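Local atomic coordinates of UDP-glucose:anthocyanidin 3-O-glucosyltransferase (Clitoria ternatea, PDB entry 4REL), a protein that belongs to the glycosyltransferases of the GT-B fold, built from two Rossmann-like domains facing each other across a cleft. Residues N3-H17 / T104-V117. Sequence-based numbering, arbitrary orientation.
Sequences NKQHVAIFPFPFGSH and TKQSVTCIIADAFV. With KMP (3,5,7-trihydroxy-2-(4-hydroxyphenyl)-4H-chromen-4-one), chain B.
Strands 6-10 and 110-114 run parallel, 4.7 Å apart at closest approach and 14° from exact alignment. A8 N, I112 N, F10 N and D114 N donate in turn to C110 O, A8 O, I112 O and F10 O, the ladder of a parallel sheet. Just before the ladder, at its N-terminal end, T109 N binds H6 O while T109 OG1 takes an almost straight bond from H6 N (3.0 Å). The H6 imidazole, with CG anti to the backbone N, swings beside 104-108: ND1 donates to Q106 O at 2.9 Å, the oxygen in the ring plane but the donor well above the carbonyl plane. V108 CG2 and T104 CG2 cover opposite faces of this ring, and S38 OG binds NE2, so its rotation is well fixed. F10 meets I111 CG2 with its ring edge (CD2 to CG2 3.8 Å).

At the C-terminal ends, D114 grips H17: ND1 reaches D114 OD1 at 2.7 Å on the syn side, the two planes 47° apart. D114 OD2 accepts from F116 N through its anti lone pair in an Asx turn, and water 3 ties OD1 to F12 N and H17 O. This second-shell carboxylate thus orients H17, whose NE2 makes a very short 2.5 Å hydrogen bond to KMP O27. F12 packs over one H17 face and receives the edge of F116 on its own, T-shaped at 86°; F116 CE2 lies 3.8 Å from KMP C9.

The pair are the third and fourth strands of the seven-stranded parallel sheet of the N-terminal Rossmann-like domain, with strand 36-42 beside 6-10 and strand 131-135 beside 110-114. Helix 18-31 packs on I9 and I112, helix 119-127 on F10, I111 and A113.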
loop_
_atom_site.group_PDB
_atom_site.type_symbol
_atom_site.label_atom_id
_atom_site.label_comp_id
_atom_site.label_asym_id
_atom_site.label_seq_id
_atom_site.Cartn_x
_atom_site.Cartn_y
_atom_site.Cartn_z
ATOM N N ASN A 3 -5.249 -10.200 33.427
ATOM C CA ASN A 3 -4.678 -10.198 32.086
ATOM C C ASN A 3 -3.652 -9.076 31.994
ATOM O O ASN A 3 -3.951 -7.916 32.285
ATOM C CB ASN A 3 -5.744 -10.038 30.993
ATOM C CG ASN A 3 -5.158 -10.147 29.580
ATOM O OD1 ASN A 3 -4.351 -9.320 29.168
ATOM N ND2 ASN A 3 -5.584 -11.157 28.834
ATOM N N LYS A 4 -2.434 -9.430 31.609
ATOM C CA LYS A 4 -1.372 -8.444 31.522
ATOM C C LYS A 4 -0.824 -8.367 30.107
ATOM O O LYS A 4 0.262 -7.839 29.909
ATOM C CB LYS A 4 -0.244 -8.777 32.505
ATOM C CG LYS A 4 -0.687 -8.848 33.960
ATOM C CD LYS A 4 0.504 -8.892 34.918
ATOM C CE LYS A 4 0.056 -8.800 36.382
ATOM N NZ LYS A 4 1.185 -9.012 37.343
ATOM N N GLN A 5 -1.567 -8.909 29.136
ATOM C CA GLN A 5 -1.130 -8.850 27.731
ATOM C C GLN A 5 -1.161 -7.408 27.230
ATOM O O GLN A 5 -2.159 -6.693 27.387
ATOM C CB GLN A 5 -1.994 -9.738 26.829
ATOM C CG GLN A 5 -1.985 -11.228 27.205
ATOM C CD GLN A 5 -0.593 -11.744 27.514
ATOM O OE1 GLN A 5 -0.186 -11.806 28.677
ATOM N NE2 GLN A 5 0.146 -12.118 26.478
ATOM N N HIS A 6 -0.060 -6.979 26.627
ATOM C CA HIS A 6 0.088 -5.578 26.253
ATOM C C HIS A 6 0.928 -5.465 24.995
ATOM O O HIS A 6 2.143 -5.676 25.024
ATOM C CB HIS A 6 0.723 -4.789 27.403
ATOM C CG HIS A 6 0.958 -3.334 27.096
ATOM N ND1 HIS A 6 1.779 -2.541 27.865
ATOM C CD2 HIS A 6 0.449 -2.534 26.131
ATOM C CE1 HIS A 6 1.794 -1.311 27.364
ATOM N NE2 HIS A 6 0.997 -1.284 26.314
ATOM N N VAL A 7 0.272 -5.109 23.895
ATOM C CA VAL A 7 0.925 -5.035 22.600
ATOM C C VAL A 7 1.258 -3.576 22.299
ATOM O O VAL A 7 0.391 -2.695 22.384
ATOM C CB VAL A 7 -0.004 -5.587 21.502
ATOM C CG1 VAL A 7 0.682 -5.558 20.144
ATOM C CG2 VAL A 7 -0.424 -7.003 21.850
ATOM N N ALA A 8 2.520 -3.306 21.974
ATOM C CA ALA A 8 2.901 -1.972 21.534
ATOM C C ALA A 8 2.986 -2.015 20.029
ATOM O O ALA A 8 3.507 -2.981 19.468
ATOM C CB ALA A 8 4.236 -1.568 22.128
ATOM N N ILE A 9 2.481 -0.966 19.375
ATOM C CA ILE A 9 2.412 -0.934 17.924
ATOM C C ILE A 9 3.117 0.296 17.389
ATOM O O ILE A 9 2.844 1.417 17.836
ATOM C CB ILE A 9 0.947 -0.941 17.436
ATOM C CG1 ILE A 9 0.227 -2.208 17.929
ATOM C CG2 ILE A 9 0.892 -0.878 15.908
ATOM C CD1 ILE A 9 -0.707 -1.958 19.103
ATOM N N PHE A 10 4.030 0.077 16.440
ATOM C CA PHE A 10 4.764 1.173 15.786
ATOM C C PHE A 10 4.463 1.229 14.296
ATOM O O PHE A 10 5.058 0.479 13.525
ATOM C CB PHE A 10 6.286 1.001 15.961
ATOM C CG PHE A 10 6.749 1.027 17.403
ATOM C CD1 PHE A 10 6.963 2.234 18.059
ATOM C CD2 PHE A 10 6.990 -0.161 18.085
ATOM C CE1 PHE A 10 7.393 2.260 19.385
ATOM C CE2 PHE A 10 7.423 -0.152 19.407
ATOM C CZ PHE A 10 7.629 1.068 20.059
ATOM N N PRO A 11 3.557 2.129 13.880
ATOM C CA PRO A 11 3.419 2.345 12.436
ATOM C C PRO A 11 4.655 3.015 11.869
ATOM O O PRO A 11 5.395 3.668 12.606
ATOM C CB PRO A 11 2.256 3.336 12.344
ATOM C CG PRO A 11 2.321 4.095 13.661
ATOM C CD PRO A 11 2.683 3.024 14.659
ATOM N N PHE A 12 4.869 2.852 10.568
ATOM C CA PHE A 12 5.702 3.776 9.805
ATOM C C PHE A 12 4.785 4.989 9.651
ATOM O O PHE A 12 3.740 4.906 9.009
ATOM C CB PHE A 12 6.051 3.143 8.457
ATOM C CG PHE A 12 7.063 3.917 7.649
ATOM C CD1 PHE A 12 8.321 4.220 8.162
ATOM C CD2 PHE A 12 6.776 4.279 6.347
ATOM C CE1 PHE A 12 9.262 4.918 7.380
ATOM C CE2 PHE A 12 7.706 4.973 5.567
ATOM C CZ PHE A 12 8.945 5.285 6.083
ATOM N N PRO A 13 5.147 6.112 10.292
ATOM C CA PRO A 13 4.154 7.164 10.577
ATOM C C PRO A 13 3.898 8.111 9.401
ATOM O O PRO A 13 3.949 9.345 9.540
ATOM C CB PRO A 13 4.773 7.889 11.772
ATOM C CG PRO A 13 6.263 7.780 11.514
ATOM C CD PRO A 13 6.452 6.390 10.923
ATOM N N PHE A 14 3.587 7.516 8.252
ATOM C CA PHE A 14 3.410 8.260 7.008
ATOM C C PHE A 14 2.260 7.729 6.175
ATOM O O PHE A 14 2.238 6.544 5.832
ATOM C CB PHE A 14 4.701 8.218 6.198
ATOM C CG PHE A 14 5.862 8.802 6.931
ATOM C CD1 PHE A 14 6.035 10.181 6.978
ATOM C CD2 PHE A 14 6.754 7.982 7.620
ATOM C CE1 PHE A 14 7.094 10.740 7.691
ATOM C CE2 PHE A 14 7.809 8.539 8.339
ATOM C CZ PHE A 14 7.974 9.912 8.371
ATOM N N GLY A 15 1.321 8.622 5.857
ATOM C CA GLY A 15 0.230 8.358 4.926
ATOM C C GLY A 15 -0.278 6.938 4.764
ATOM O O GLY A 15 -1.004 6.426 5.616
ATOM N N SER A 16 0.131 6.297 3.674
ATOM C CA SER A 16 -0.462 5.032 3.245
ATOM C C SER A 16 -0.164 3.864 4.176
ATOM O O SER A 16 -0.822 2.827 4.110
ATOM C CB SER A 16 0.012 4.689 1.831
ATOM O OG SER A 16 1.418 4.492 1.808
ATOM N N HIS A 17 0.836 4.016 5.035
ATOM C CA HIS A 17 1.140 2.953 5.991
ATOM C C HIS A 17 0.241 2.966 7.220
ATOM O O HIS A 17 0.218 1.996 7.971
ATOM C CB HIS A 17 2.596 3.037 6.433
ATOM C CG HIS A 17 3.563 2.683 5.350
ATOM N ND1 HIS A 17 4.312 1.533 5.378
ATOM C CD2 HIS A 17 3.873 3.322 4.196
ATOM C CE1 HIS A 17 5.071 1.485 4.289
ATOM N NE2 HIS A 17 4.813 2.549 3.556
ATOM N N THR A 104 -0.754 2.114 31.153
ATOM C CA THR A 104 -1.402 0.811 31.337
ATOM C C THR A 104 -0.993 0.115 32.630
ATOM O O THR A 104 -1.678 -0.797 33.093
ATOM C CB THR A 104 -1.086 -0.143 30.171
ATOM O OG1 THR A 104 0.325 -0.391 30.130
ATOM C CG2 THR A 104 -1.548 0.449 28.846
ATOM N N LYS A 105 0.140 0.534 33.186
ATOM C CA LYS A 105 0.785 -0.143 34.322
ATOM C C LYS A 105 1.173 -1.586 33.999
ATOM O O LYS A 105 1.299 -2.431 34.899
ATOM C CB LYS A 105 -0.078 -0.066 35.594
ATOM C CG LYS A 105 -0.477 1.361 35.956
ATOM C CD LYS A 105 -1.227 1.414 37.286
ATOM C CE LYS A 105 -1.506 2.857 37.723
ATOM N NZ LYS A 105 -0.256 3.676 37.909
ATOM N N GLN A 106 1.383 -1.856 32.711
ATOM C CA GLN A 106 1.698 -3.201 32.230
ATOM C C GLN A 106 2.946 -3.165 31.372
ATOM O O GLN A 106 3.045 -2.349 30.462
ATOM C CB GLN A 106 0.549 -3.750 31.375
ATOM C CG GLN A 106 -0.798 -3.879 32.089
ATOM C CD GLN A 106 -1.919 -4.252 31.126
ATOM O OE1 GLN A 106 -1.991 -3.732 30.013
ATOM N NE2 GLN A 106 -2.786 -5.172 31.542
ATOM N N SER A 107 3.891 -4.056 31.646
ATOM C CA SER A 107 5.045 -4.202 30.773
ATOM C C SER A 107 4.532 -4.672 29.407
ATOM O O SER A 107 3.517 -5.375 29.314
ATOM C CB SER A 107 6.035 -5.213 31.359
ATOM O OG SER A 107 5.434 -6.490 31.497
ATOM N N VAL A 108 5.201 -4.240 28.347
ATOM C CA VAL A 108 4.886 -4.717 27.004
ATOM C C VAL A 108 5.226 -6.205 26.862
ATOM O O VAL A 108 6.273 -6.664 27.330
ATOM C CB VAL A 108 5.634 -3.879 25.952
ATOM C CG1 VAL A 108 5.522 -4.504 24.558
ATOM C CG2 VAL A 108 5.086 -2.464 25.943
ATOM N N THR A 109 4.333 -6.972 26.240
ATOM C CA THR A 109 4.575 -8.406 26.058
ATOM C C THR A 109 4.819 -8.797 24.602
ATOM O O THR A 109 5.240 -9.921 24.323
ATOM C CB THR A 109 3.424 -9.248 26.611
ATOM O OG1 THR A 109 2.211 -8.883 25.949
ATOM C CG2 THR A 109 3.260 -8.997 28.108
ATOM N N CYS A 110 4.566 -7.871 23.676
ATOM C CA CYS A 110 4.650 -8.176 22.259
ATOM C C CYS A 110 4.698 -6.859 21.491
ATOM O O CYS A 110 4.060 -5.888 21.889
ATOM C CB CYS A 110 3.428 -9.004 21.838
ATOM S SG CYS A 110 3.434 -9.529 20.112
ATOM N N ILE A 111 5.474 -6.807 20.411
ATOM C CA ILE A 111 5.497 -5.627 19.561
ATOM C C ILE A 111 5.044 -6.001 18.163
ATOM O O ILE A 111 5.481 -7.018 17.615
ATOM C CB ILE A 111 6.901 -4.978 19.509
ATOM C CG1 ILE A 111 7.217 -4.346 20.879
ATOM C CG2 ILE A 111 6.969 -3.902 18.413
ATOM C CD1 ILE A 111 8.607 -3.743 20.988
ATOM N N ILE A 112 4.139 -5.194 17.607
ATOM C CA ILE A 112 3.817 -5.261 16.184
ATOM C C ILE A 112 4.320 -3.971 15.583
ATOM O O ILE A 112 4.026 -2.886 16.077
ATOM C CB ILE A 112 2.307 -5.354 15.915
ATOM C CG1 ILE A 112 1.724 -6.609 16.554
ATOM C CG2 ILE A 112 2.015 -5.376 14.408
ATOM C CD1 ILE A 112 0.229 -6.688 16.430
ATOM N N ALA A 113 5.079 -4.074 14.506
ATOM C CA ALA A 113 5.608 -2.875 13.879
ATOM C C ALA A 113 5.592 -2.989 12.372
ATOM O O ALA A 113 5.786 -4.070 11.810
ATOM C CB ALA A 113 7.024 -2.604 14.367
ATOM N N ASP A 114 5.354 -1.858 11.719
ATOM C CA ASP A 114 5.557 -1.781 10.281
ATOM C C ASP A 114 7.002 -2.208 10.037
ATOM O O ASP A 114 7.892 -1.792 10.764
ATOM C CB ASP A 114 5.333 -0.341 9.811
ATOM C CG ASP A 114 5.373 -0.206 8.299
ATOM O OD1 ASP A 114 4.314 0.077 7.690
ATOM O OD2 ASP A 114 6.459 -0.391 7.713
ATOM N N ALA A 115 7.231 -3.071 9.049
ATOM C CA ALA A 115 8.570 -3.607 8.789
ATOM C C ALA A 115 9.638 -2.534 8.584
ATOM O O ALA A 115 10.818 -2.782 8.832
ATOM C CB ALA A 115 8.541 -4.560 7.573
ATOM N N PHE A 116 9.244 -1.362 8.092
ATOM C CA PHE A 116 10.226 -0.306 7.824
ATOM C C PHE A 116 10.803 0.289 9.111
ATOM O O PHE A 116 11.873 0.903 9.082
ATOM C CB PHE A 116 9.638 0.830 6.979
ATOM C CG PHE A 116 9.378 0.468 5.539
ATOM C CD1 PHE A 116 9.767 -0.768 5.027
ATOM C CD2 PHE A 116 8.735 1.370 4.698
ATOM C CE1 PHE A 116 9.523 -1.101 3.695
ATOM C CE2 PHE A 116 8.487 1.043 3.354
ATOM C CZ PHE A 116 8.879 -0.196 2.863
ATOM N N VAL A 117 10.086 0.147 10.224
ATOM C CA VAL A 117 10.589 0.675 11.494
ATOM C C VAL A 117 11.500 -0.376 12.114
ATOM O O VAL A 117 11.179 -1.007 13.121
ATOM C CB VAL A 117 9.449 1.077 12.451
ATOM C CG1 VAL A 117 10.012 1.818 13.675
ATOM C CG2 VAL A 117 8.463 1.976 11.721
HETATM C C1 KMP B . 10.166 0.404 -1.911
HETATM C C2 KMP B . 8.922 0.310 -1.311
HETATM C C3 KMP B . 8.325 1.524 -0.713
HETATM C C4 KMP B . 9.067 2.799 -0.776
HETATM C C5 KMP B . 10.311 2.792 -1.395
HETATM C C6 KMP B . 10.841 1.622 -1.948
HETATM C C9 KMP B . 6.996 1.483 -0.060
HETATM C C10 KMP B . 6.475 2.745 0.514
HETATM C C11 KMP B . 7.311 3.985 0.403
HETATM C C14 KMP B . 6.861 5.302 0.951
HETATM C C15 KMP B . 5.783 5.414 1.827
HETATM C C16 KMP B . 5.395 6.653 2.313
HETATM C C17 KMP B . 6.078 7.794 1.924
HETATM C C18 KMP B . 7.156 7.693 1.054
HETATM C C19 KMP B . 7.546 6.450 0.573
HETATM O O12 KMP B . 8.539 3.945 -0.230
HETATM O O13 KMP B . 6.346 0.412 -0.001
HETATM O O24 KMP B . 5.689 9.010 2.401
HETATM O O27 KMP B . 5.250 2.723 1.109
HETATM O O29 KMP B . 12.065 1.676 -2.541
HETATM O O30 KMP B . 8.245 -0.871 -1.264
HETATM O O HOH W 1 -4.189 -6.445 29.388
HETATM O O HOH W 2 2.434 -7.208 31.086
HETATM O O HOH W 3 2.458 1.231 9.462
#